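Oligopeptide ABC transporter OppAIV (Borrelia burgdorferi B31, PDB 4GL8) probably binds oligopeptides outside the cytoplasmic membrane and delivers them to an ABC transporter for uptake. Local coordinates at residues A[436-441]-A[456-461]; A[330-335]-A[340-345]; A[131-136]-A[141-146]; A[404-407]-A[413-416]; A[261-266]-A[510-515]. All coordinates share one frame; numbering follows the deposited sequence.

Contact 1: A[436-441]-A[456-461]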
# COMPACT_ATOMS: atom_id res chain seq x y z
N THR A 436 1.91 -8.27 -6.54
CA THR A 436 1.18 -7.33 -5.70
C THR A 436 0.61 -6.22 -6.58
O THR A 436 -0.51 -5.78 -6.37
CB THR A 436 2.02 -6.75 -4.54
OG1 THR A 436 1.17 -5.93 -3.73
CG2 THR A 436 3.15 -5.92 -5.05
N PHE A 437 1.35 -5.83 -7.60
CA PHE A 437 0.84 -4.87 -8.59
C PHE A 437 -0.10 -5.45 -9.65
O PHE A 437 -1.12 -4.85 -10.00
CB PHE A 437 2.01 -4.22 -9.28
CG PHE A 437 2.75 -3.30 -8.38
CD1 PHE A 437 3.82 -3.76 -7.62
CD2 PHE A 437 2.34 -1.98 -8.25
CE1 PHE A 437 4.46 -2.91 -6.75
CE2 PHE A 437 3.02 -1.12 -7.40
CZ PHE A 437 4.07 -1.58 -6.65
N LEU A 438 0.25 -6.59 -10.21
CA LEU A 438 -0.55 -7.13 -11.31
C LEU A 438 -1.91 -7.63 -10.81
O LEU A 438 -2.91 -7.59 -11.53
CB LEU A 438 0.22 -8.22 -12.02
CG LEU A 438 1.51 -7.71 -12.65
CD1 LEU A 438 2.26 -8.90 -13.22
CD2 LEU A 438 1.19 -6.67 -13.72
N SER A 439 -1.95 -8.01 -9.55
CA SER A 439 -3.16 -8.46 -8.92
C SER A 439 -4.33 -7.45 -8.88
O SER A 439 -5.48 -7.86 -8.89
CB SER A 439 -2.85 -8.85 -7.48
OG SER A 439 -3.90 -9.66 -7.04
N ILE A 440 -4.02 -6.14 -8.79
CA ILE A 440 -5.08 -5.13 -8.67
C ILE A 440 -5.86 -4.91 -9.94
O ILE A 440 -6.95 -4.37 -9.92
CB ILE A 440 -4.56 -3.80 -8.09
CG1 ILE A 440 -3.56 -3.14 -9.05
CG2 ILE A 440 -3.94 -4.09 -6.73
CD1 ILE A 440 -3.15 -1.73 -8.67
N PHE A 441 -5.31 -5.38 -11.05
CA PHE A 441 -6.02 -5.39 -12.33
C PHE A 441 -6.76 -6.71 -12.65
O PHE A 441 -7.42 -6.79 -13.69
CB PHE A 441 -5.04 -4.99 -13.45
CG PHE A 441 -4.59 -3.54 -13.35
CD1 PHE A 441 -5.33 -2.53 -13.91
CD2 PHE A 441 -3.44 -3.21 -12.68
CE1 PHE A 441 -4.93 -1.22 -13.83
CE2 PHE A 441 -3.04 -1.90 -12.58
CZ PHE A 441 -3.80 -0.90 -13.13
N SER A 456 -10.48 -11.29 -19.40
CA SER A 456 -10.38 -12.68 -18.97
C SER A 456 -9.05 -13.33 -19.39
O SER A 456 -8.52 -14.16 -18.67
CB SER A 456 -11.60 -13.47 -19.46
OG SER A 456 -11.52 -13.64 -20.85
N GLU A 457 -8.47 -12.91 -20.52
CA GLU A 457 -7.15 -13.41 -20.89
C GLU A 457 -6.08 -13.03 -19.84
O GLU A 457 -5.28 -13.88 -19.44
CB GLU A 457 -6.71 -12.95 -22.28
CG GLU A 457 -5.21 -13.16 -22.46
CD GLU A 457 -4.66 -12.84 -23.86
OE1 GLU A 457 -5.22 -11.99 -24.59
OE2 GLU A 457 -3.63 -13.46 -24.21
N TYR A 458 -6.08 -11.76 -19.42
CA TYR A 458 -5.27 -11.30 -18.28
C TYR A 458 -5.49 -12.12 -17.00
O TYR A 458 -4.52 -12.64 -16.40
CB TYR A 458 -5.54 -9.82 -18.00
CG TYR A 458 -4.66 -9.18 -16.95
CD1 TYR A 458 -5.07 -9.12 -15.62
CD2 TYR A 458 -3.47 -8.60 -17.27
CE1 TYR A 458 -4.29 -8.53 -14.64
CE2 TYR A 458 -2.68 -8.00 -16.30
CZ TYR A 458 -3.10 -7.96 -14.99
OH TYR A 458 -2.31 -7.38 -14.04
N ASP A 459 -6.74 -12.23 -16.56
CA ASP A 459 -7.09 -13.04 -15.38
C ASP A 459 -6.47 -14.45 -15.49
O ASP A 459 -5.85 -14.94 -14.55
CB ASP A 459 -8.61 -13.15 -15.22
CG ASP A 459 -9.27 -11.82 -14.80
OD1 ASP A 459 -8.57 -10.85 -14.38
OD2 ASP A 459 -10.51 -11.76 -14.89
N GLU A 460 -6.63 -15.07 -16.66
CA GLU A 460 -6.15 -16.43 -16.89
C GLU A 460 -4.62 -16.50 -16.90
O GLU A 460 -4.07 -17.48 -16.46
CB GLU A 460 -6.75 -17.03 -18.18
CG GLU A 460 -8.21 -17.45 -17.98
CD GLU A 460 -8.96 -17.83 -19.27
OE1 GLU A 460 -8.39 -18.60 -20.10
OE2 GLU A 460 -10.13 -17.38 -19.41
N LEU A 461 -3.94 -15.48 -17.39
CA LEU A 461 -2.48 -15.49 -17.30
C LEU A 461 -2.05 -15.44 -15.84
O LEU A 461 -1.12 -16.15 -15.45
CB LEU A 461 -1.85 -14.34 -18.10
CG LEU A 461 -1.88 -14.55 -19.63
CD1 LEU A 461 -1.58 -13.25 -20.33
CD2 LEU A 461 -0.89 -15.63 -20.10
O HOH W 1 -8.90 -8.37 -15.81
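L438 O takes two hydrogen bonds, one from the Y458 hydroxyl and one from the backbone N of F441. The tyrosine bond is the shorter: Y458 OH stands 2.6 Å from L438 O. It meets the carbonyl from the side, at a C=O...O angle of 112°, tilted 18° from the carbonyl plane, while the oxygen itself lies at the edge of the tyrosine ring. Y458 reaches it because CG is anti to the backbone N (chi1 -174°), which carries the ring off helix 456-466 and across the gap. The L438 side chain crosses the tyrosine at about a right angle, bringing its CB to 3.3 Å from Y458 OH. On the other flank, F441 CB packs 3.8 Å from Y458 CE1. Here the short helix around 435-438 is tied to the first turn of helix 456-466, two elements joined by a long irregular loop in this protein of the bacterial solute-binding family 5. A second link runs through water beside the ring: one water sits 3.0 Å from F441 O and 2.9 Å from D459 OD1. The other carboxylate oxygen of D459 is hydrogen-bonded to T443. Helix 471-489 also touches Y458, through A481 and I485.

Contact 2: A[330-335]-A[340-345]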
# COMPACT_ATOMS: atom_id res chain seq x y z
N THR A 330 7.65 6.13 -16.49
CA THR A 330 7.43 4.77 -17.02
C THR A 330 6.03 4.54 -17.61
O THR A 330 5.06 5.19 -17.25
CB THR A 330 7.72 3.66 -15.96
OG1 THR A 330 7.94 2.42 -16.61
CG2 THR A 330 6.55 3.48 -15.01
N ARG A 331 5.95 3.59 -18.54
CA ARG A 331 4.70 3.06 -19.03
C ARG A 331 4.36 1.76 -18.31
O ARG A 331 3.28 1.19 -18.51
CB ARG A 331 4.81 2.82 -20.52
CG ARG A 331 4.85 4.10 -21.34
CD ARG A 331 3.45 4.52 -21.71
NE ARG A 331 2.74 3.43 -22.37
CZ ARG A 331 2.96 3.04 -23.63
NH1 ARG A 331 3.83 3.66 -24.40
NH2 ARG A 331 2.28 2.01 -24.13
N ARG A 332 5.30 1.29 -17.47
CA ARG A 332 5.15 0.05 -16.71
C ARG A 332 4.15 0.16 -15.58
O ARG A 332 3.94 1.23 -15.01
CB ARG A 332 6.49 -0.43 -16.12
CG ARG A 332 7.56 -0.88 -17.14
CD ARG A 332 7.49 -2.36 -17.49
NE ARG A 332 7.56 -3.15 -16.27
CZ ARG A 332 8.68 -3.51 -15.64
NH1 ARG A 332 9.88 -3.25 -16.13
NH2 ARG A 332 8.58 -4.19 -14.50
N ALA A 333 3.57 -1.00 -15.26
CA ALA A 333 2.62 -1.15 -14.15
C ALA A 333 3.27 -1.67 -12.86
O ALA A 333 2.67 -1.63 -11.80
CB ALA A 333 1.51 -2.09 -14.59
N THR A 334 4.46 -2.24 -12.96
CA THR A 334 5.15 -2.79 -11.79
C THR A 334 6.56 -2.21 -11.69
O THR A 334 7.15 -1.86 -12.69
CB THR A 334 5.31 -4.32 -11.87
OG1 THR A 334 6.31 -4.62 -12.83
CG2 THR A 334 4.00 -5.01 -12.30
N PRO A 335 7.09 -2.12 -10.47
CA PRO A 335 8.52 -1.90 -10.36
C PRO A 335 9.26 -3.15 -10.85
O PRO A 335 8.62 -4.18 -11.09
CB PRO A 335 8.74 -1.72 -8.86
CG PRO A 335 7.40 -1.55 -8.25
CD PRO A 335 6.44 -2.23 -9.16
N TYR A 340 12.16 -10.19 -11.81
CA TYR A 340 11.21 -9.58 -12.74
C TYR A 340 11.68 -8.20 -13.17
O TYR A 340 11.31 -7.18 -12.61
CB TYR A 340 9.81 -9.51 -12.12
CG TYR A 340 8.74 -9.15 -13.12
CD1 TYR A 340 8.27 -10.08 -14.02
CD2 TYR A 340 8.20 -7.85 -13.17
CE1 TYR A 340 7.31 -9.77 -14.95
CE2 TYR A 340 7.24 -7.52 -14.12
CZ TYR A 340 6.79 -8.50 -15.00
OH TYR A 340 5.85 -8.24 -15.93
N SER A 341 12.54 -8.16 -14.17
CA SER A 341 13.12 -6.91 -14.62
C SER A 341 13.46 -7.00 -16.08
O SER A 341 13.86 -8.04 -16.57
CB SER A 341 14.38 -6.60 -13.83
OG SER A 341 15.15 -7.78 -13.69
N TYR A 342 13.28 -5.88 -16.76
CA TYR A 342 13.41 -5.80 -18.20
C TYR A 342 13.17 -4.35 -18.62
O TYR A 342 12.65 -3.53 -17.85
CB TYR A 342 12.44 -6.76 -18.91
CG TYR A 342 10.95 -6.41 -18.78
CD1 TYR A 342 10.22 -6.72 -17.65
CD2 TYR A 342 10.29 -5.78 -19.83
CE1 TYR A 342 8.85 -6.41 -17.57
CE2 TYR A 342 8.95 -5.47 -19.76
CZ TYR A 342 8.23 -5.78 -18.64
OH TYR A 342 6.88 -5.43 -18.63
N LYS A 343 13.60 -4.03 -19.82
CA LYS A 343 13.52 -2.69 -20.34
C LYS A 343 12.43 -2.73 -21.39
O LYS A 343 12.56 -3.42 -22.40
CB LYS A 343 14.87 -2.31 -20.94
N SER A 344 11.31 -2.05 -21.16
CA SER A 344 10.32 -1.94 -22.23
C SER A 344 10.82 -0.85 -23.20
O SER A 344 11.43 0.14 -22.78
CB SER A 344 8.92 -1.64 -21.68
OG SER A 344 8.87 -0.39 -21.01
N ASN A 345 10.58 -1.06 -24.50
CA ASN A 345 10.96 -0.07 -25.51
C ASN A 345 9.92 1.06 -25.65
O ASN A 345 9.97 1.82 -26.61
CB ASN A 345 11.15 -0.75 -26.87
O HOH W 2 8.45 2.62 -19.44
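R332 has the most surface buried here, and its guanidinium lies flat on the ring of Y342, with centres 4.1 Å apart and planes at 14°. Y342 CE1 sits over the middle of the guanidinium, 3.5 Å from R332 CZ, whereas R332 NH1 lies out toward the rim of the tyrosine. The arginine chain is bent at chi2 (-90°) and again at chi3, a fold that lays its end along the ring and sets R332 CD 3.3 Å from Y342 OH. Y340 meets the same group differently: its plane is turned 85° from the guanidinium, and Y340 CE2 comes to 3.6 Å from R332 NH2. T334 fixes the rotation further, since R332 NH2 donates to T334 OG1 over 2.9 Å, almost in the guanidinium plane; that hydroxyl in turn donates to P335 O and lies at the edge of the Y340 ring. Both segments belong to one irregular excursion between strand 328-329 and helix 351-361, opened by an ST turn in which T330 OG1 accepts from R332 N. E482 of helix 471-489 collects the polar ends, pairing with R332 NE and hydrogen-bonding to the hydroxyls of Y340 and Y342, and D336 forms a second salt bridge with R332 NH1. The arginine charge is thus probably well compensated. At the far end, a water bonded to R331 N reaches S344 OG only weakly, at 3.4 Å.

Contact 3: A[131-136]-A[141-146]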
# COMPACT_ATOMS: atom_id res chain seq x y z
N MET A 131 -6.75 -11.19 -0.86
CA MET A 131 -5.36 -11.58 -0.63
C MET A 131 -5.25 -12.88 0.21
O MET A 131 -4.46 -13.77 -0.12
CB MET A 131 -4.63 -10.43 0.03
CG MET A 131 -3.19 -10.75 0.34
SD MET A 131 -2.29 -9.25 0.75
CE MET A 131 -2.33 -8.45 -0.83
N ILE A 132 -6.05 -13.00 1.26
CA ILE A 132 -6.08 -14.22 2.03
C ILE A 132 -6.63 -15.42 1.24
O ILE A 132 -6.07 -16.50 1.30
CB ILE A 132 -6.93 -14.09 3.31
CG1 ILE A 132 -6.50 -12.89 4.14
CG2 ILE A 132 -6.78 -15.32 4.18
CD1 ILE A 132 -5.01 -12.90 4.42
N LYS A 133 -7.73 -15.21 0.53
CA LYS A 133 -8.40 -16.26 -0.26
C LYS A 133 -7.55 -16.81 -1.40
O LYS A 133 -7.62 -17.99 -1.73
CB LYS A 133 -9.71 -15.72 -0.84
CG LYS A 133 -10.74 -15.39 0.23
CD LYS A 133 -11.81 -14.40 -0.21
CE LYS A 133 -12.59 -14.85 -1.42
NZ LYS A 133 -13.38 -13.73 -1.97
N SER A 134 -6.74 -15.97 -2.01
CA SER A 134 -5.89 -16.41 -3.10
C SER A 134 -4.67 -17.21 -2.62
O SER A 134 -4.05 -17.87 -3.41
CB SER A 134 -5.44 -15.22 -3.98
OG SER A 134 -4.52 -14.38 -3.28
N VAL A 135 -4.36 -17.17 -1.32
CA VAL A 135 -3.13 -17.75 -0.78
C VAL A 135 -3.39 -19.06 -0.01
O VAL A 135 -2.75 -20.08 -0.26
CB VAL A 135 -2.46 -16.72 0.16
CG1 VAL A 135 -1.46 -17.33 1.10
CG2 VAL A 135 -1.79 -15.65 -0.66
N ILE A 136 -4.32 -19.00 0.93
CA ILE A 136 -4.49 -20.07 1.90
C ILE A 136 -5.49 -21.14 1.42
O ILE A 136 -6.55 -20.81 0.83
CB ILE A 136 -4.90 -19.45 3.24
CG1 ILE A 136 -3.72 -18.67 3.81
CG2 ILE A 136 -5.35 -20.51 4.22
CD1 ILE A 136 -4.06 -17.96 5.10
N GLU A 141 -13.24 -21.20 -0.12
CA GLU A 141 -14.37 -22.08 0.08
C GLU A 141 -14.94 -21.83 1.45
O GLU A 141 -16.15 -21.73 1.61
CB GLU A 141 -13.92 -23.53 -0.04
CG GLU A 141 -13.64 -23.95 -1.47
CD GLU A 141 -12.22 -23.68 -1.97
OE1 GLU A 141 -11.43 -22.94 -1.33
OE2 GLU A 141 -11.92 -24.21 -3.05
N TYR A 142 -14.08 -21.70 2.45
CA TYR A 142 -14.56 -21.31 3.76
C TYR A 142 -15.38 -19.99 3.72
O TYR A 142 -16.45 -19.91 4.27
CB TYR A 142 -13.39 -21.19 4.74
CG TYR A 142 -13.85 -20.70 6.08
CD1 TYR A 142 -14.53 -21.55 6.93
CD2 TYR A 142 -13.64 -19.38 6.48
CE1 TYR A 142 -14.98 -21.12 8.16
CE2 TYR A 142 -14.07 -18.94 7.70
CZ TYR A 142 -14.73 -19.81 8.54
OH TYR A 142 -15.20 -19.38 9.73
N PHE A 143 -14.83 -18.96 3.06
CA PHE A 143 -15.45 -17.63 2.97
C PHE A 143 -16.81 -17.66 2.31
O PHE A 143 -17.73 -16.93 2.74
CB PHE A 143 -14.51 -16.69 2.18
CG PHE A 143 -15.11 -15.35 1.80
CD1 PHE A 143 -15.79 -15.19 0.60
CD2 PHE A 143 -14.96 -14.24 2.62
CE1 PHE A 143 -16.33 -13.96 0.24
CE2 PHE A 143 -15.48 -13.01 2.27
CZ PHE A 143 -16.17 -12.86 1.08
N ASP A 144 -16.93 -18.49 1.27
CA ASP A 144 -18.17 -18.69 0.53
C ASP A 144 -19.13 -19.61 1.24
O ASP A 144 -20.18 -19.88 0.71
CB ASP A 144 -17.89 -19.33 -0.83
CG ASP A 144 -17.19 -18.39 -1.79
OD1 ASP A 144 -17.14 -17.17 -1.53
OD2 ASP A 144 -16.71 -18.89 -2.83
N GLY A 145 -18.77 -20.15 2.40
CA GLY A 145 -19.67 -21.05 3.12
C GLY A 145 -19.68 -22.49 2.63
O GLY A 145 -20.65 -23.21 2.89
N LYS A 146 -18.62 -22.92 1.96
CA LYS A 146 -18.54 -24.26 1.38
C LYS A 146 -17.62 -25.23 2.11
O LYS A 146 -17.71 -26.43 1.90
CB LYS A 146 -18.14 -24.18 -0.10
CG LYS A 146 -19.07 -23.27 -0.90
CD LYS A 146 -19.19 -23.64 -2.36
CE LYS A 146 -17.96 -23.24 -3.16
NZ LYS A 146 -18.33 -22.76 -4.52
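The phenyl ring of F143 carries the side chain of K133 over one face, and D144 OD1, from the next residue along, lies at its edge near the ring plane. The lysine covers that face with both its apolar stem and its charged end. K133 CD stands 4.2 Å from the centroid of the F143 ring, 18° off the normal, in a CH-pi contact. Farther along, K133 NZ is 4.1 Å from the same centroid and 29° off the normal, making a cation-pi interaction displaced toward one side of the ring. The nearest ring atom to the ammonium is CE1, with K133 NZ 3.7 Å from F143 CE1, while CE passes above CD1. A bend at chi3 (58°) turns the end of the lysine along the ring, and the two side chains meet at a slant. F143, with CG anti to its backbone N, holds its ring out from helix 139-143 toward helix 129-135. The contact therefore bridges two consecutive short helices across the tight connection between them, at the protein surface. Just after F143 the helix ends in a Schellman motif: the N-H of G145, at positive phi, bonds to Y142 O, and K146 N bonds to E141 O at 2.8 Å. The lysine ammonium is also hydrogen-bonded to N130, one turn earlier on its own helix. D144 OD1 is 5.1 Å from K133 NZ, too far to be in contact, though its negative charge may still add some electrostatic attraction. K122 packs on F143 from a neighbouring loop.

Contact 4: A[404-407]-A[413-416]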
# COMPACT_ATOMS: atom_id res chain seq x y z
N GLU A 404 -10.72 18.09 -8.41
CA GLU A 404 -11.50 17.97 -7.21
C GLU A 404 -10.75 17.17 -6.15
O GLU A 404 -10.37 16.00 -6.38
CB GLU A 404 -12.80 17.25 -7.55
CG GLU A 404 -13.73 17.15 -6.36
CD GLU A 404 -15.17 16.96 -6.78
OE1 GLU A 404 -15.71 15.89 -6.48
OE2 GLU A 404 -15.73 17.87 -7.43
N ASN A 405 -10.51 17.80 -5.00
CA ASN A 405 -9.84 17.11 -3.91
C ASN A 405 -10.82 16.44 -2.94
O ASN A 405 -11.95 16.90 -2.75
CB ASN A 405 -8.92 18.06 -3.13
CG ASN A 405 -9.70 19.04 -2.30
OD1 ASN A 405 -10.34 19.91 -2.84
ND2 ASN A 405 -9.68 18.87 -1.00
N GLU A 406 -10.36 15.34 -2.35
CA GLU A 406 -11.09 14.68 -1.27
C GLU A 406 -10.14 14.37 -0.11
O GLU A 406 -8.98 14.05 -0.30
CB GLU A 406 -11.74 13.39 -1.78
CG GLU A 406 -12.92 13.60 -2.73
CD GLU A 406 -13.59 12.32 -3.19
OE1 GLU A 406 -12.98 11.22 -3.19
OE2 GLU A 406 -14.77 12.40 -3.57
N GLU A 407 -10.66 14.49 1.10
CA GLU A 407 -9.95 14.08 2.29
C GLU A 407 -9.70 12.56 2.18
O GLU A 407 -10.48 11.83 1.58
CB GLU A 407 -10.78 14.40 3.54
CG GLU A 407 -10.03 14.29 4.87
CD GLU A 407 -9.97 12.88 5.47
OE1 GLU A 407 -10.89 12.04 5.24
OE2 GLU A 407 -8.99 12.58 6.20
N ASN A 413 -12.66 5.77 -0.07
CA ASN A 413 -14.03 5.31 -0.35
C ASN A 413 -14.36 5.49 -1.82
O ASN A 413 -15.00 4.64 -2.39
CB ASN A 413 -15.03 6.08 0.51
CG ASN A 413 -16.45 5.77 0.14
OD1 ASN A 413 -17.03 4.84 0.68
ND2 ASN A 413 -17.01 6.50 -0.84
N SER A 414 -13.89 6.57 -2.44
CA SER A 414 -14.16 6.81 -3.85
C SER A 414 -13.49 5.75 -4.75
O SER A 414 -14.10 5.25 -5.69
CB SER A 414 -13.73 8.22 -4.28
OG SER A 414 -14.50 9.22 -3.66
N ARG A 415 -12.24 5.42 -4.46
CA ARG A 415 -11.51 4.45 -5.26
C ARG A 415 -12.17 3.06 -5.17
O ARG A 415 -12.47 2.42 -6.19
CB ARG A 415 -10.04 4.40 -4.83
CG ARG A 415 -9.19 5.37 -5.62
CD ARG A 415 -7.70 5.26 -5.35
NE ARG A 415 -7.10 3.99 -5.76
CZ ARG A 415 -5.81 3.73 -5.64
NH1 ARG A 415 -5.00 4.65 -5.15
NH2 ARG A 415 -5.31 2.56 -6.03
N VAL A 416 -12.44 2.65 -3.93
CA VAL A 416 -13.01 1.35 -3.64
C VAL A 416 -14.42 1.16 -4.21
O VAL A 416 -14.74 0.08 -4.65
CB VAL A 416 -12.98 1.10 -2.12
CG1 VAL A 416 -13.92 -0.01 -1.70
CG2 VAL A 416 -11.55 0.80 -1.70
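E406 and S414 point at each other: both CB atoms leave the backbone toward the opposite segment, and the hydroxyl comes in from the side of one carboxylate oxygen. The link is one short hydrogen bond, S414 OG donating to E406 OE1 at 2.6 Å. The serine approaches on the syn lone pair of OE1, the side that faces the other carboxylate oxygen, which leaves E406 OE2 also fairly near, at 3.2 Å from S414 OG. E406 is extended beyond CG (chi2 -178°), which carries its carboxylate across to the helix. With OG anti to the carbonyl carbon (chi1 -67°), the serine turns its hydroxyl to OE1; S414 CB lies 3.3 Å from E406 OE1. The bond spans the turn from strand 401-406 into helix 408-417. E407 is the N-cap of that helix, its OE1 accepting from S409 N, so two successive glutamates fix the junction, E407 capping the first turn and E406 bonding to S414 farther along the helix. K375, on the adjacent parallel strand 372-377, forms a salt bridge with E406 OE2; its positive charge probably helps keep the glutamate ionised and its carboxylate in place. T410 O, one turn back, also lies in hydrogen-bonding reach of S414 OG and must share or compete for its single proton. R415, the next residue, packs on a modified side chain of the bound peptide.

Contact 5: A[261-266]-A[510-515]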
# COMPACT_ATOMS: atom_id res chain seq x y z
N ALA A 261 10.43 14.76 12.41
CA ALA A 261 10.46 14.20 11.07
C ALA A 261 9.22 14.48 10.27
O ALA A 261 8.14 14.68 10.83
CB ALA A 261 10.67 12.70 11.14
N ILE A 262 9.37 14.47 8.95
CA ILE A 262 8.27 14.54 8.02
C ILE A 262 8.47 13.44 6.97
O ILE A 262 9.45 13.45 6.23
CB ILE A 262 8.20 15.92 7.32
CG1 ILE A 262 7.99 17.03 8.34
CG2 ILE A 262 7.04 15.98 6.35
CD1 ILE A 262 7.96 18.42 7.74
N PHE A 263 7.55 12.49 6.90
CA PHE A 263 7.67 11.37 5.96
C PHE A 263 6.82 11.70 4.74
O PHE A 263 5.62 11.88 4.84
CB PHE A 263 7.21 10.05 6.60
CG PHE A 263 8.20 9.46 7.59
CD1 PHE A 263 9.35 10.16 7.99
CD2 PHE A 263 7.96 8.20 8.14
CE1 PHE A 263 10.25 9.59 8.89
CE2 PHE A 263 8.86 7.64 9.03
CZ PHE A 263 10.00 8.33 9.42
N LYS A 264 7.48 11.83 3.60
CA LYS A 264 6.81 11.95 2.30
C LYS A 264 6.15 13.32 2.06
O LYS A 264 6.31 13.89 0.98
CB LYS A 264 5.77 10.82 2.09
CG LYS A 264 6.37 9.41 2.00
CD LYS A 264 5.30 8.31 2.06
CE LYS A 264 4.41 8.24 0.82
NZ LYS A 264 4.94 7.35 -0.27
N ASN A 265 5.48 13.86 3.08
CA ASN A 265 4.68 15.09 2.93
C ASN A 265 5.51 16.38 2.98
O ASN A 265 5.22 17.28 3.77
CB ASN A 265 3.59 15.12 4.03
CG ASN A 265 2.59 16.26 3.85
OD1 ASN A 265 2.20 16.58 2.72
ND2 ASN A 265 2.16 16.89 4.97
N VAL A 266 6.54 16.47 2.14
CA VAL A 266 7.39 17.67 2.07
C VAL A 266 6.85 18.71 1.08
O VAL A 266 6.04 18.40 0.23
CB VAL A 266 8.83 17.30 1.69
CG1 VAL A 266 9.39 16.32 2.69
CG2 VAL A 266 8.89 16.74 0.27
N LYS A 510 19.00 8.55 15.96
CA LYS A 510 19.47 7.53 15.05
C LYS A 510 18.45 6.40 15.08
O LYS A 510 17.47 6.46 15.84
CB LYS A 510 20.84 7.01 15.49
CG LYS A 510 20.89 6.36 16.87
CD LYS A 510 22.29 5.82 17.15
CE LYS A 510 22.44 5.38 18.59
NZ LYS A 510 23.84 4.99 18.89
N GLY A 511 18.70 5.38 14.27
CA GLY A 511 17.89 4.17 14.27
C GLY A 511 16.77 4.11 13.26
O GLY A 511 15.89 3.23 13.38
N TRP A 512 16.78 5.03 12.30
CA TRP A 512 15.86 5.05 11.18
C TRP A 512 16.58 5.31 9.86
O TRP A 512 17.53 6.07 9.78
CB TRP A 512 14.80 6.12 11.35
CG TRP A 512 13.91 6.25 10.12
CD1 TRP A 512 12.82 5.50 9.82
CD2 TRP A 512 14.09 7.16 9.03
NE1 TRP A 512 12.30 5.87 8.60
CE2 TRP A 512 13.06 6.90 8.10
CE3 TRP A 512 15.02 8.17 8.75
CZ2 TRP A 512 12.92 7.62 6.90
CZ3 TRP A 512 14.89 8.88 7.56
CH2 TRP A 512 13.84 8.60 6.65
N GLU A 513 16.06 4.72 8.80
CA GLU A 513 16.63 4.83 7.47
C GLU A 513 15.53 4.54 6.44
O GLU A 513 14.69 3.73 6.69
CB GLU A 513 17.71 3.76 7.38
CG GLU A 513 18.79 4.06 6.40
CD GLU A 513 19.74 2.88 6.25
OE1 GLU A 513 19.40 1.76 6.72
OE2 GLU A 513 20.82 3.10 5.65
N PRO A 514 15.54 5.19 5.27
CA PRO A 514 14.64 4.75 4.20
C PRO A 514 14.88 3.30 3.76
O PRO A 514 16.02 2.81 3.83
CB PRO A 514 14.98 5.68 3.03
CG PRO A 514 15.70 6.85 3.64
CD PRO A 514 16.36 6.34 4.88
N ASN A 515 13.82 2.62 3.32
CA ASN A 515 13.99 1.35 2.65
C ASN A 515 12.97 1.16 1.55
O ASN A 515 12.01 1.89 1.44
CB ASN A 515 14.03 0.21 3.65
CG ASN A 515 12.69 -0.03 4.35
OD1 ASN A 515 11.62 0.05 3.73
ND2 ASN A 515 12.75 -0.39 5.62
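The tip of F263 rests over one face of the W512 indole. F263 CZ is the leading atom, 3.5 Å from W512 NE1 and 3.6 Å from W512 CE2, and it lies off centre toward the rim of the indole. CE1 spreads over the benzo part of the ring system, with F263 CE1 3.9 Å from W512 CZ2. The phenyl ring and the five-membered ring of the tryptophan are inclined by only 23°, yet their centroids are 4.9 Å apart, so the two are slid past one another and overlap little. The touch is a van der Waals one between ring systems. CG anti to the backbone N (chi1 174°) sends the indole of W512 from the loop toward strand 261-263. Its opposite face is covered from its own segment, where P514 N lies 3.9 Å above the ring plane, also toward the rim. Beyond this first shell comes a cluster of other aromatics. F520 meets both rings at a steep angle, Y502 sets itself edge-to-face with each of them, and Y281 and F504 add further contacts to W512. The phenylalanine is anchored through its strand, whose backbone bonds reach strand 31-35 on one side and strand 492-504 on the other. G511, just before the tryptophan, has the positive phi that lets the loop turn there. What results is an aromatic cluster between strand 261-263 and the loop that follows strand 509-510, joining parts of the chain some 250 residues apart in a protein of the solute-binding family.

From the N terminus, contact 3 comes first, closing a short loop between helices 129-135 and 139-143 well before the others begin. Contact 5 then opens at strand 261-263 and closes only near the C terminus, and within that long span lie contacts 2, 4 and 1 in series: a tight excursion after strand 328-329, the turn from strand 401-406 to helix 408-417, and the loop between helices 435-438 and 456-466. None of the five crosses another. Contacts 1 and 2 touch directly, F437 and L438 packing on P335 and T334, with helix 471-489 touching both. Contacts 3 and 5 lie on opposite sides of the chain's centre, about 37 Å apart between centres.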